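Local coordinates for protein molybdopterin converting factor, subunit 1 (MoaD) (Helicobacter pylori, PDB 3RPF) that probably serves as the ubiquitin-like sulfur-carrier subunit of molybdopterin synthase, pairing with the catalytic subunit to supply sulfur for molybdenum cofactor synthesis, at residues E38-C43 and I65-P70. Residues are numbered along the deposited sequence; the frame is centred on the assembly and turned at random.
Sequences EWLGVC and ISLLPP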
loop_
_atom_site.group_PDB
_atom_site.type_symbol
_atom_site.label_atom_id
_atom_site.label_comp_id
_atom_site.label_asym_id
_atom_site.label_seq_id
_atom_site.Cartn_x
_atom_site.Cartn_y
_atom_site.Cartn_z
ATOM N N GLU D 38 -6.298 23.759 -30.124
ATOM C CA GLU D 38 -5.826 22.440 -29.709
ATOM C C GLU D 38 -6.424 22.034 -28.369
ATOM O O GLU D 38 -6.540 20.848 -28.061
ATOM C CB GLU D 38 -4.294 22.452 -29.558
ATOM C CG GLU D 38 -3.503 22.577 -30.857
ATOM C CD GLU D 38 -3.638 23.942 -31.526
ATOM O OE1 GLU D 38 -3.571 24.973 -30.819
ATOM O OE2 GLU D 38 -3.804 23.979 -32.767
ATOM N N TRP D 39 -6.801 23.034 -27.580
ATOM C CA TRP D 39 -6.962 22.862 -26.142
ATOM C C TRP D 39 -8.381 22.919 -25.583
ATOM O O TRP D 39 -8.702 22.206 -24.626
ATOM C CB TRP D 39 -6.095 23.893 -25.401
ATOM C CG TRP D 39 -4.632 23.619 -25.526
ATOM C CD1 TRP D 39 -3.692 24.407 -26.122
ATOM C CD2 TRP D 39 -3.941 22.454 -25.057
ATOM N NE1 TRP D 39 -2.457 23.811 -26.044
ATOM C CE2 TRP D 39 -2.583 22.609 -25.398
ATOM C CE3 TRP D 39 -4.339 21.294 -24.381
ATOM C CZ2 TRP D 39 -1.618 21.648 -25.081
ATOM C CZ3 TRP D 39 -3.383 20.345 -24.068
ATOM C CH2 TRP D 39 -2.040 20.526 -24.416
ATOM N N LEU D 40 -9.227 23.772 -26.149
ATOM C CA LEU D 40 -10.530 24.031 -25.538
ATOM C C LEU D 40 -11.427 22.797 -25.449
ATOM O O LEU D 40 -12.268 22.695 -24.553
ATOM C CB LEU D 40 -11.252 25.186 -26.237
ATOM C CG LEU D 40 -11.323 26.474 -25.415
ATOM C CD1 LEU D 40 -9.956 27.142 -25.325
ATOM C CD2 LEU D 40 -12.349 27.423 -26.013
ATOM N N GLY D 41 -11.243 21.858 -26.370
ATOM C CA GLY D 41 -12.023 20.632 -26.368
ATOM C C GLY D 41 -11.758 19.727 -25.178
ATOM O O GLY D 41 -12.629 18.952 -24.789
ATOM N N VAL D 42 -10.566 19.825 -24.593
ATOM C CA VAL D 42 -10.136 18.874 -23.554
ATOM C C VAL D 42 -9.838 19.518 -22.195
ATOM O O VAL D 42 -9.598 18.815 -21.211
ATOM C CB VAL D 42 -8.885 18.095 -23.999
ATOM C CG1 VAL D 42 -9.142 17.375 -25.315
ATOM C CG2 VAL D 42 -7.697 19.042 -24.127
ATOM N N CYS D 43 -9.852 20.850 -22.145
ATOM C CA CYS D 43 -9.536 21.589 -20.921
ATOM C C CYS D 43 -10.734 21.768 -19.983
ATOM O O CYS D 43 -11.824 22.146 -20.418
ATOM C CB CYS D 43 -8.969 22.973 -21.268
ATOM S SG CYS D 43 -7.217 22.991 -21.725
ATOM N N ILE D 65 -9.563 33.126 -14.203
ATOM C CA ILE D 65 -10.075 31.926 -14.846
ATOM C C ILE D 65 -8.944 31.050 -15.365
ATOM O O ILE D 65 -8.147 31.498 -16.189
ATOM C CB ILE D 65 -11.016 32.314 -15.989
ATOM C CG1 ILE D 65 -12.303 32.905 -15.392
ATOM C CG2 ILE D 65 -11.258 31.114 -16.898
ATOM C CD1 ILE D 65 -13.363 33.299 -16.391
ATOM N N SER D 66 -8.883 29.804 -14.893
ATOM C CA SER D 66 -7.759 28.917 -15.197
ATOM C C SER D 66 -8.112 27.695 -16.055
ATOM O O SER D 66 -9.046 26.949 -15.746
ATOM C CB SER D 66 -7.080 28.458 -13.900
ATOM O OG SER D 66 -6.616 29.576 -13.164
ATOM N N LEU D 67 -7.344 27.507 -17.126
ATOM C CA LEU D 67 -7.527 26.391 -18.053
ATOM C C LEU D 67 -6.626 25.220 -17.667
ATOM O O LEU D 67 -5.407 25.382 -17.534
ATOM C CB LEU D 67 -7.229 26.822 -19.491
ATOM C CG LEU D 67 -8.332 27.535 -20.283
ATOM C CD1 LEU D 67 -8.263 29.045 -20.081
ATOM C CD2 LEU D 67 -8.264 27.188 -21.767
ATOM N N LEU D 68 -7.231 24.041 -17.517
ATOM C CA LEU D 68 -6.540 22.852 -17.028
ATOM C C LEU D 68 -6.639 21.698 -18.025
ATOM O O LEU D 68 -7.697 21.081 -18.167
ATOM C CB LEU D 68 -7.136 22.417 -15.684
ATOM C CG LEU D 68 -7.388 23.538 -14.673
ATOM C CD1 LEU D 68 -7.883 22.979 -13.351
ATOM C CD2 LEU D 68 -6.131 24.353 -14.462
ATOM N N PRO D 69 -5.532 21.407 -18.725
ATOM C CA PRO D 69 -5.425 20.300 -19.680
ATOM C C PRO D 69 -5.423 18.967 -18.935
ATOM O O PRO D 69 -5.237 18.962 -17.719
ATOM C CB PRO D 69 -4.051 20.525 -20.323
ATOM C CG PRO D 69 -3.648 21.920 -19.952
ATOM C CD PRO D 69 -4.280 22.177 -18.634
ATOM N N PRO D 70 -5.622 17.849 -19.650
ATOM C CA PRO D 70 -5.605 16.537 -18.985
ATOM C C PRO D 70 -4.339 16.332 -18.127
ATOM O O PRO D 70 -3.243 16.727 -18.542
ATOM C CB PRO D 70 -5.628 15.553 -20.157
ATOM C CG PRO D 70 -6.298 16.316 -21.273
ATOM C CD PRO D 70 -5.890 17.751 -21.097
HETATM O O HOH W 1 -8.489 18.296 -18.357
#
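Cys43 and Pro69 hold the middle of the contact between loop 38-43 and segment 65-70, the end of strand 64-68 and the two prolines after it, their CA atoms 4.5 Å apart. With SG anti to its own carbonyl carbon (chi1 -80°), the cysteine sets its sulfur against the proline ring, 3.8 Å from Pro69 N and 4.1 Å from Pro69 CG. Pro69 also meets Trp39: its CB approaches the six-membered part of the indole obliquely, 3.8 Å from Trp39 CZ3. Glu38 CB lies over one indole face, offset toward the rim. One residue before Cys43 and one after Pro69, Val42 and Pro70 cross at about a right angle, Val42 CG2 touching Pro70 CD at 3.8 Å. Leu40 and Leu67 cross obliquely, with Leu40 CD1 3.9 Å from Leu67 CD2, and Leu67 continues onto Val5, Phe7 and Ile45 in the sheet core. Pro69 O and Pro70 O accept hydrogen bonds from Trp122 and Tyr133 of the catalytic subunit, consistent with a C-terminal tail of this ubiquitin-like fold directed to the synthase active site. The side-chain packing is thus apolar, and the backbones are linked by a CA-H...O contact from Cys43 CA to Leu68 O, 3.4 Å, and by one water donating to both Val42 O and Leu68 O, two acceptors that cannot bond each other directly.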